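Uncharacterized protein (Novosphingobium aromaticivorans, PDB 3M7A) is of unknown function and belongs to the DUF192 (COG1430) family, with a signal sequence that suggests export from the cytoplasm, perhaps as a lipoprotein. Local coordinates at residues P83-N97 with L110-G124. Residues are numbered along the deposited sequence; the frame is centred on the assembly and turned at random.
Sequences PLDIIFVGLDRRVMN and LPAAGPTLAVLEING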
ATOM      1  N   PRO A  83      -2.284  -1.359  12.938  1.00  6.46           N
ATOM      2  CA  PRO A  83      -2.399  -2.558  12.124  1.00  6.16           C
ATOM      3  C   PRO A  83      -2.544  -2.173  10.645  1.00  5.00           C
ATOM      4  O   PRO A  83      -3.110  -1.114  10.329  1.00  6.54           O
ATOM      5  CB  PRO A  83      -3.650  -3.258  12.674  1.00  8.29           C
ATOM      6  CG  PRO A  83      -4.452  -2.190  13.243  1.00  8.36           C
ATOM      7  CD  PRO A  83      -3.478  -1.160  13.780  1.00  8.05           C
ATOM      8  N   LEU A  84      -2.033  -3.017   9.772  1.00  5.02           N
ATOM      9  CA  LEU A  84      -2.016  -2.722   8.335  1.00  4.53           C
ATOM     10  C   LEU A  84      -2.387  -3.951   7.538  1.00  4.63           C
ATOM     11  O   LEU A  84      -2.126  -5.084   7.945  1.00  6.46           O
ATOM     12  CB  LEU A  84      -0.612  -2.293   7.899  1.00  5.93           C
ATOM     13  CG  LEU A  84      -0.106  -0.988   8.481  1.00  6.03           C
ATOM     14  CD1 LEU A  84       1.399  -0.792   8.141  1.00  6.93           C
ATOM     15  CD2 LEU A  84      -0.937   0.199   8.025  1.00  6.50           C
ATOM     16  N   ASP A  85      -2.972  -3.718   6.360  1.00  4.86           N
ATOM     17  CA  ASP A  85      -3.054  -4.709   5.312  1.00  4.98           C
ATOM     18  C   ASP A  85      -1.953  -4.379   4.293  1.00  4.53           C
ATOM     19  O   ASP A  85      -1.800  -3.232   3.857  1.00  5.38           O
ATOM     20  CB  ASP A  85      -4.410  -4.679   4.607  1.00  5.07           C
ATOM     21  CG  ASP A  85      -5.550  -5.221   5.448  1.00  5.26           C
ATOM     22  OD1 ASP A  85      -5.322  -5.705   6.578  1.00  5.22           O
ATOM     23  OD2 ASP A  85      -6.703  -5.177   4.947  1.00  6.24           O
ATOM     24  N   ILE A  86      -1.173  -5.402   3.953  1.00  4.70           N
ATOM     25  CA  ILE A  86      -0.027  -5.252   3.062  1.00  4.45           C
ATOM     26  C   ILE A  86      -0.349  -5.973   1.748  1.00  4.02           C
ATOM     27  O   ILE A  86      -0.446  -7.192   1.698  1.00  5.76           O
ATOM     28  CB  ILE A  86       1.275  -5.761   3.699  1.00  5.47           C
ATOM     29  CG1 ILE A  86       1.473  -5.143   5.104  1.00  7.60           C
ATOM     30  CG2 ILE A  86       2.485  -5.423   2.821  1.00  6.60           C
ATOM     31  CD1 ILE A  86       2.812  -5.504   5.782  1.00 10.62           C
ATOM     32  N   ILE A  87      -0.529  -5.175   0.694  1.00  4.96           N
ATOM     33  CA  ILE A  87      -0.999  -5.661  -0.590  1.00  5.24           C
ATOM     34  C   ILE A  87       0.179  -5.706  -1.549  1.00  4.47           C
ATOM     35  O   ILE A  87       0.757  -4.679  -1.893  1.00  4.75           O
ATOM     36  CB  ILE A  87      -2.098  -4.700  -1.118  1.00  5.53           C
ATOM     37  CG1 ILE A  87      -3.275  -4.575  -0.132  1.00  6.77           C
ATOM     38  CG2 ILE A  87      -2.543  -5.114  -2.525  1.00  6.27           C
ATOM     39  CD1 ILE A  87      -4.207  -3.395  -0.383  1.00  7.80           C
ATOM     40  N   PHE A  88       0.570  -6.909  -1.949  1.00  4.39           N
ATOM     41  CA  PHE A  88       1.763  -7.105  -2.777  1.00  4.63           C
ATOM     42  C   PHE A  88       1.341  -7.180  -4.254  1.00  4.87           C
ATOM     43  O   PHE A  88       0.428  -7.947  -4.611  1.00  6.23           O
ATOM     44  CB  PHE A  88       2.452  -8.406  -2.402  1.00  5.32           C
ATOM     45  CG  PHE A  88       2.946  -8.463  -0.988  1.00  5.51           C
ATOM     46  CD1 PHE A  88       4.187  -7.957  -0.636  1.00  7.29           C
ATOM     47  CD2 PHE A  88       2.195  -9.050   0.009  1.00  7.46           C
ATOM     48  CE1 PHE A  88       4.662  -8.058   0.653  1.00  9.21           C
ATOM     49  CE2 PHE A  88       2.665  -9.123   1.325  1.00  6.93           C
ATOM     50  CZ  PHE A  88       3.899  -8.641   1.635  1.00  7.41           C
ATOM     51  N   VAL A  89       2.015  -6.390  -5.081  1.00  5.57           N
ATOM     52  CA  VAL A  89       1.644  -6.205  -6.475  1.00  5.72           C
ATOM     53  C   VAL A  89       2.760  -6.770  -7.379  1.00  5.05           C
ATOM     54  O   VAL A  89       3.945  -6.442  -7.212  1.00  5.59           O
ATOM     55  CB  VAL A  89       1.404  -4.714  -6.768  1.00  5.35           C
ATOM     56  CG1 VAL A  89       1.045  -4.519  -8.249  1.00  6.36           C
ATOM     57  CG2 VAL A  89       0.352  -4.125  -5.839  1.00  6.47           C
ATOM     58  N   GLY A  90       2.361  -7.631  -8.315  1.00  5.62           N
ATOM     59  CA  GLY A  90       3.272  -8.223  -9.273  1.00  6.11           C
ATOM     60  C   GLY A  90       3.568  -7.382 -10.497  1.00  6.59           C
ATOM     61  O   GLY A  90       3.166  -6.218 -10.598  1.00  6.65           O
ATOM     62  N   LEU A  91       4.301  -7.994 -11.421  1.00  6.84           N
ATOM     63  CA  LEU A  91       4.900  -7.266 -12.524  0.50  7.64           C
ATOM     64  C   LEU A  91       3.893  -6.818 -13.577  1.00  7.82           C
ATOM     65  O   LEU A  91       4.209  -5.956 -14.380  1.00  9.20           O
ATOM     66  CB  LEU A  91       6.038  -8.087 -13.149  0.50  8.37           C
ATOM     67  CG  LEU A  91       7.406  -7.946 -12.460  0.50  8.61           C
ATOM     68  CD1 LEU A  91       7.394  -8.492 -11.018  0.50  8.17           C
ATOM     69  CD2 LEU A  91       8.511  -8.612 -13.288  0.50  9.78           C
ATOM     70  N   ASP A  92       2.707  -7.428 -13.569  1.00  6.81           N
ATOM     71  CA  ASP A  92       1.580  -7.029 -14.376  1.00  6.64           C
ATOM     72  C   ASP A  92       0.647  -6.041 -13.673  1.00  6.53           C
ATOM     73  O   ASP A  92      -0.467  -5.799 -14.142  1.00  8.09           O
ATOM     74  CB  ASP A  92       0.777  -8.276 -14.794  1.00  8.31           C
ATOM     75  CG  ASP A  92       0.267  -9.081 -13.600  1.00  7.49           C
ATOM     76  OD1 ASP A  92       0.589  -8.715 -12.435  1.00  7.13           O
ATOM     77  OD2 ASP A  92      -0.412 -10.112 -13.782  1.00  8.75           O
ATOM     78  N   ARG A  93       1.104  -5.448 -12.569  1.00  5.54           N
ATOM     79  CA  ARG A  93       0.314  -4.524 -11.758  1.00  6.31           C
ATOM     80  C   ARG A  93      -0.941  -5.162 -11.157  1.00  5.35           C
ATOM     81  O   ARG A  93      -1.869  -4.456 -10.782  1.00  7.62           O
ATOM     82  CB  ARG A  93       0.005  -3.218 -12.484  1.00  6.00           C
ATOM     83  CG  ARG A  93       1.242  -2.409 -12.809  1.00  7.18           C
ATOM     84  CD  ARG A  93       0.884  -0.998 -13.156  1.00  9.46           C
ATOM     85  NE  ARG A  93       2.067  -0.200 -13.451  1.00 11.73           N
ATOM     86  CZ  ARG A  93       2.158   1.129 -13.354  1.00 12.50           C
ATOM     87  NH1 ARG A  93       1.102   1.893 -13.028  1.00 11.26           N
ATOM     88  NH2 ARG A  93       3.337   1.694 -13.588  1.00 13.24           N
ATOM     89  N   ARG A  94      -0.935  -6.482 -10.961  1.00  5.78           N
ATOM     90  CA  ARG A  94      -2.052  -7.137 -10.280  1.00  5.91           C
ATOM     91  C   ARG A  94      -1.629  -7.588  -8.881  1.00  6.21           C
ATOM     92  O   ARG A  94      -0.476  -7.980  -8.635  1.00  6.21           O
ATOM     93  CB  ARG A  94      -2.598  -8.308 -11.103  1.00  5.55           C
ATOM     94  CG  ARG A  94      -3.232  -7.861 -12.379  1.00  7.25           C
ATOM     95  CD  ARG A  94      -3.880  -9.009 -13.153  1.00  7.77           C
ATOM     96  NE  ARG A  94      -4.477  -8.490 -14.390  1.00  9.16           N
ATOM     97  CZ  ARG A  94      -5.658  -7.875 -14.490  1.00  8.56           C
ATOM     98  NH1 ARG A  94      -6.424  -7.680 -13.418  1.00 10.71           N
ATOM     99  NH2 ARG A  94      -6.059  -7.405 -15.669  1.00 10.90           N
ATOM    100  N   VAL A  95      -2.595  -7.577  -7.966  1.00  5.75           N
ATOM    101  CA  VAL A  95      -2.362  -8.049  -6.605  1.00  5.41           C
ATOM    102  C   VAL A  95      -2.066  -9.547  -6.653  1.00  5.76           C
ATOM    103  O   VAL A  95      -2.826 -10.326  -7.219  1.00  8.24           O
ATOM    104  CB  VAL A  95      -3.589  -7.767  -5.710  1.00  5.47           C
ATOM    105  CG1 VAL A  95      -3.394  -8.363  -4.300  1.00  6.49           C
ATOM    106  CG2 VAL A  95      -3.928  -6.265  -5.641  1.00  6.97           C
HETATM  107  N   MSE A  96      -0.945  -9.940  -6.052  1.00  5.92           N
HETATM  108  CA  MSE A  96      -0.578 -11.342  -5.905  1.00  5.56           C
HETATM  109  C   MSE A  96      -1.148 -11.952  -4.626  1.00  6.64           C
HETATM  110  O   MSE A  96      -1.671 -13.072  -4.631  1.00  8.12           O
HETATM  111  CB  MSE A  96       0.942 -11.506  -5.863  1.00  6.42           C
HETATM  112  CG  MSE A  96       1.634 -11.111  -7.140  1.00  7.78           C
HETATM  113 SE   MSE A  96       3.557 -11.326  -7.057  0.75  8.76          SE
HETATM  114  CE  MSE A  96       3.965 -10.029  -5.704  1.00  7.62           C
ATOM    115  N   ASN A  97      -1.006 -11.230  -3.529  1.00  6.19           N
ATOM    116  CA  ASN A  97      -1.356 -11.719  -2.231  1.00  5.98           C
ATOM    117  C   ASN A  97      -1.437 -10.529  -1.275  1.00  5.51           C
ATOM    118  O   ASN A  97      -0.916  -9.427  -1.548  1.00  5.78           O
ATOM    119  CB  ASN A  97      -0.374 -12.778  -1.693  1.00  5.89           C
ATOM    120  CG  ASN A  97       1.009 -12.240  -1.374  1.00  6.72           C
ATOM    121  OD1 ASN A  97       1.723 -11.751  -2.261  1.00  6.84           O
ATOM    122  ND2 ASN A  97       1.408 -12.370  -0.114  1.00  8.78           N
ATOM    123  N   LEU A 110       6.563 -11.256   6.578  1.00  6.57           N
ATOM    124  CA  LEU A 110       5.345 -11.245   5.765  1.00  6.27           C
ATOM    125  C   LEU A 110       5.801 -11.207   4.320  1.00  7.37           C
ATOM    126  O   LEU A 110       6.100 -10.147   3.783  1.00  6.77           O
ATOM    127  CB  LEU A 110       4.511 -10.010   6.100  1.00  7.92           C
ATOM    128  CG  LEU A 110       4.150  -9.876   7.581  1.00  7.96           C
ATOM    129  CD1 LEU A 110       3.531  -8.507   7.794  1.00 11.16           C
ATOM    130  CD2 LEU A 110       3.230 -11.040   8.033  1.00 10.94           C
ATOM    131  N   PRO A 111       5.884 -12.379   3.677  1.00  8.47           N
ATOM    132  CA  PRO A 111       6.467 -12.436   2.334  1.00  8.61           C
ATOM    133  C   PRO A 111       5.473 -12.196   1.217  1.00  6.70           C
ATOM    134  O   PRO A 111       4.319 -12.626   1.287  1.00  7.72           O
ATOM    135  CB  PRO A 111       6.974 -13.873   2.240  1.00  9.65           C
ATOM    136  CG  PRO A 111       6.058 -14.622   3.146  1.00 13.78           C
ATOM    137  CD  PRO A 111       5.750 -13.713   4.268  1.00 10.35           C
ATOM    138  N   ALA A 112       5.944 -11.566   0.162  1.00  6.78           N
ATOM    139  CA  ALA A 112       5.234 -11.522  -1.104  1.00  6.52           C
ATOM    140  C   ALA A 112       5.217 -12.913  -1.719  1.00  6.80           C
ATOM    141  O   ALA A 112       6.094 -13.739  -1.457  1.00  8.22           O
ATOM    142  CB  ALA A 112       5.929 -10.530  -2.082  1.00  8.80           C
ATOM    143  N   ALA A 113       4.267 -13.126  -2.635  1.00  7.95           N
ATOM    144  CA  ALA A 113       4.176 -14.386  -3.351  1.00  8.20           C
ATOM    145  C   ALA A 113       5.308 -14.583  -4.339  1.00  8.15           C
ATOM    146  O   ALA A 113       5.520 -15.692  -4.787  1.00  9.43           O
ATOM    147  CB  ALA A 113       2.854 -14.435  -4.105  1.00  9.16           C
ATOM    148  N   GLY A 114       6.019 -13.522  -4.701  1.00  8.73           N
ATOM    149  CA  GLY A 114       7.053 -13.578  -5.724  1.00  8.64           C
ATOM    150  C   GLY A 114       7.610 -12.203  -6.008  1.00  8.60           C
ATOM    151  O   GLY A 114       7.348 -11.265  -5.245  1.00  7.76           O
ATOM    152  N   PRO A 115       8.331 -12.042  -7.137  1.00  8.69           N
ATOM    153  CA  PRO A 115       8.841 -10.735  -7.549  1.00  6.98           C
ATOM    154  C   PRO A 115       7.773  -9.660  -7.394  1.00  7.04           C
ATOM    155  O   PRO A 115       6.654  -9.808  -7.862  1.00  7.11           O
ATOM    156  CB  PRO A 115       9.270 -10.973  -8.996  1.00  8.28           C
ATOM    157  CG  PRO A 115       9.690 -12.421  -9.009  1.00  9.45           C
ATOM    158  CD  PRO A 115       8.738 -13.125  -8.061  1.00  9.20           C
ATOM    159  N   THR A 116       8.160  -8.611  -6.691  1.00  6.85           N
ATOM    160  CA  THR A 116       7.222  -7.605  -6.216  1.00  6.22           C
ATOM    161  C   THR A 116       7.549  -6.251  -6.861  1.00  5.83           C
ATOM    162  O   THR A 116       8.599  -5.653  -6.570  1.00  6.52           O
ATOM    163  CB  THR A 116       7.326  -7.465  -4.704  1.00  6.88           C
ATOM    164  OG1 THR A 116       7.208  -8.754  -4.097  1.00  6.92           O
ATOM    165  CG2 THR A 116       6.248  -6.547  -4.150  1.00  8.99           C
ATOM    166  N   LEU A 117       6.677  -5.793  -7.762  1.00  5.53           N
ATOM    167  CA  LEU A 117       6.804  -4.488  -8.406  1.00  5.77           C
ATOM    168  C   LEU A 117       6.427  -3.352  -7.455  1.00  5.28           C
ATOM    169  O   LEU A 117       7.022  -2.277  -7.503  1.00  5.63           O
ATOM    170  CB  LEU A 117       5.930  -4.481  -9.668  1.00  6.01           C
ATOM    171  CG  LEU A 117       5.931  -3.159 -10.432  1.00  6.54           C
ATOM    172  CD1 LEU A 117       7.324  -2.827 -10.993  1.00  9.27           C
ATOM    173  CD2 LEU A 117       4.914  -3.232 -11.570  1.00  9.10           C
ATOM    174  N   ALA A 118       5.396  -3.564  -6.644  1.00  4.88           N
ATOM    175  CA  ALA A 118       4.922  -2.532  -5.724  1.00  5.07           C
ATOM    176  C   ALA A 118       4.269  -3.184  -4.520  1.00  4.57           C
ATOM    177  O   ALA A 118       3.854  -4.331  -4.573  1.00  4.83           O
ATOM    178  CB  ALA A 118       3.933  -1.587  -6.437  1.00  5.17           C
ATOM    179  N   VAL A 119       4.151  -2.425  -3.445  1.00  4.71           N
ATOM    180  CA  VAL A 119       3.404  -2.801  -2.274  1.00  4.99           C
ATOM    181  C   VAL A 119       2.556  -1.610  -1.863  1.00  4.37           C
ATOM    182  O   VAL A 119       3.032  -0.490  -1.865  1.00  4.98           O
ATOM    183  CB  VAL A 119       4.332  -3.200  -1.105  1.00  5.12           C
ATOM    184  CG1 VAL A 119       3.522  -3.650   0.108  1.00  7.86           C
ATOM    185  CG2 VAL A 119       5.300  -4.328  -1.551  1.00  6.18           C
ATOM    186  N   LEU A 120       1.292  -1.871  -1.521  1.00  4.33           N
ATOM    187  CA  LEU A 120       0.392  -0.845  -1.035  1.00  4.34           C
ATOM    188  C   LEU A 120      -0.008  -1.236   0.382  1.00  3.87           C
ATOM    189  O   LEU A 120      -0.542  -2.335   0.615  1.00  4.95           O
ATOM    190  CB  LEU A 120      -0.835  -0.737  -1.934  1.00  4.50           C
ATOM    191  CG  LEU A 120      -1.891   0.232  -1.428  1.00  5.70           C
ATOM    192  CD1 LEU A 120      -1.401   1.701  -1.451  1.00  7.39           C
ATOM    193  CD2 LEU A 120      -3.167   0.114  -2.273  1.00  7.88           C
ATOM    194  N   GLU A 121       0.270  -0.350   1.331  1.00  4.16           N
ATOM    195  CA  GLU A 121      -0.186  -0.524   2.714  1.00  4.42           C
ATOM    196  C   GLU A 121      -1.360   0.404   3.022  1.00  3.61           C
ATOM    197  O   GLU A 121      -1.302   1.587   2.727  1.00  4.45           O
ATOM    198  CB  GLU A 121       0.948  -0.233   3.715  1.00  5.11           C
ATOM    199  CG  GLU A 121       2.066  -1.254   3.648  1.00  4.95           C
ATOM    200  CD  GLU A 121       3.219  -1.018   4.587  1.00  6.16           C
ATOM    201  OE1 GLU A 121       3.307   0.031   5.225  1.00  6.83           O
ATOM    202  OE2 GLU A 121       4.076  -1.924   4.649  1.00  8.15           O
ATOM    203  N   ILE A 122      -2.408  -0.183   3.580  1.00  4.25           N
ATOM    204  CA  ILE A 122      -3.611   0.522   3.995  1.00  4.66           C
ATOM    205  C   ILE A 122      -3.993   0.015   5.391  1.00  5.14           C
ATOM    206  O   ILE A 122      -3.413  -0.924   5.917  1.00  4.86           O
ATOM    207  CB  ILE A 122      -4.761   0.309   2.990  1.00  5.20           C
ATOM    208  CG1 ILE A 122      -5.225  -1.153   2.925  1.00  5.56           C
ATOM    209  CG2 ILE A 122      -4.343   0.847   1.612  1.00  6.23           C
ATOM    210  CD1 ILE A 122      -6.413  -1.364   1.971  1.00  7.01           C
ATOM    211  N   ASN A 123      -4.979   0.645   6.001  1.00  5.31           N
ATOM    212  CA  ASN A 123      -5.368   0.271   7.345  1.00  5.01           C
ATOM    213  C   ASN A 123      -5.758  -1.201   7.469  1.00  5.07           C
ATOM    214  O   ASN A 123      -6.391  -1.788   6.582  1.00  5.80           O
ATOM    215  CB  ASN A 123      -6.554   1.130   7.797  1.00  5.61           C
ATOM    216  CG  ASN A 123      -6.158   2.468   8.323  1.00  6.20           C
ATOM    217  OD1 ASN A 123      -5.213   2.579   9.089  1.00  8.05           O
ATOM    218  ND2 ASN A 123      -6.928   3.491   7.964  1.00 10.50           N
ATOM    219  N   GLY A 124      -5.412  -1.770   8.605  1.00  4.88           N
ATOM    220  CA  GLY A 124      -5.699  -3.148   8.872  1.00  5.32           C
ATOM    221  C   GLY A 124      -7.164  -3.454   8.716  1.00  4.76           C
ATOM    222  O   GLY A 124      -8.016  -2.735   9.253  1.00  5.61           O
TER
HETATM  223  O   HOH W   1      -4.833   0.813  11.112  1.00  7.15           O
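P83 O accepts from G124 N at 2.9 Å, with the donor above the carbonyl plane. D85 and I122 exchange two backbone bonds, and I87 and L120 do the same. The D85 carboxylate lies beside G124; its OD1 also accepts from N101 N and G125 N, and its OD2 from A127 N. I86 packs on the sheet face of E121 and V119. Its CG2 presses tightly on V119 CG1 (3.4 Å), and its CD1 touches L110 CD1, the two side chains crossing at about a right angle. On the other face, I87 CD1 touches I122 CD1 at 3.8 Å. With CG anti to the carbonyl carbon (chi1 -62°), the F88 ring reaches the 110-112 backbone, which covers one of its faces: A112 CA sits 3.7 Å above its centre and P111 C nearer the rim. V89 O takes both L117 N and A118 N, a classic beta bulge. After the G90-R93 type I turn, R93 CG touches L117 CD2, while its guanidinium reaches E139 and W140. M96, present as selenomethionine, bends at chi3 and lays SE and CE against P115 O, each at 3.5 Å. N97 bridges two backbone groups: OD1 accepts from A113 N at 2.9 Å, and ND2 donates to P111 O in the carbonyl plane, on a lone pair. An alanine here removes both bonds and would probably leave the corner at A113 and G114 less firmly tied to strand 95-102. In this DUF192 domain's mixed sheet, strand 84-89 lies between hairpin partner 95-102 and strand 118-123, antiparallel to both; 110-112, from a second, two-stranded sheet, packs on F88 and I86.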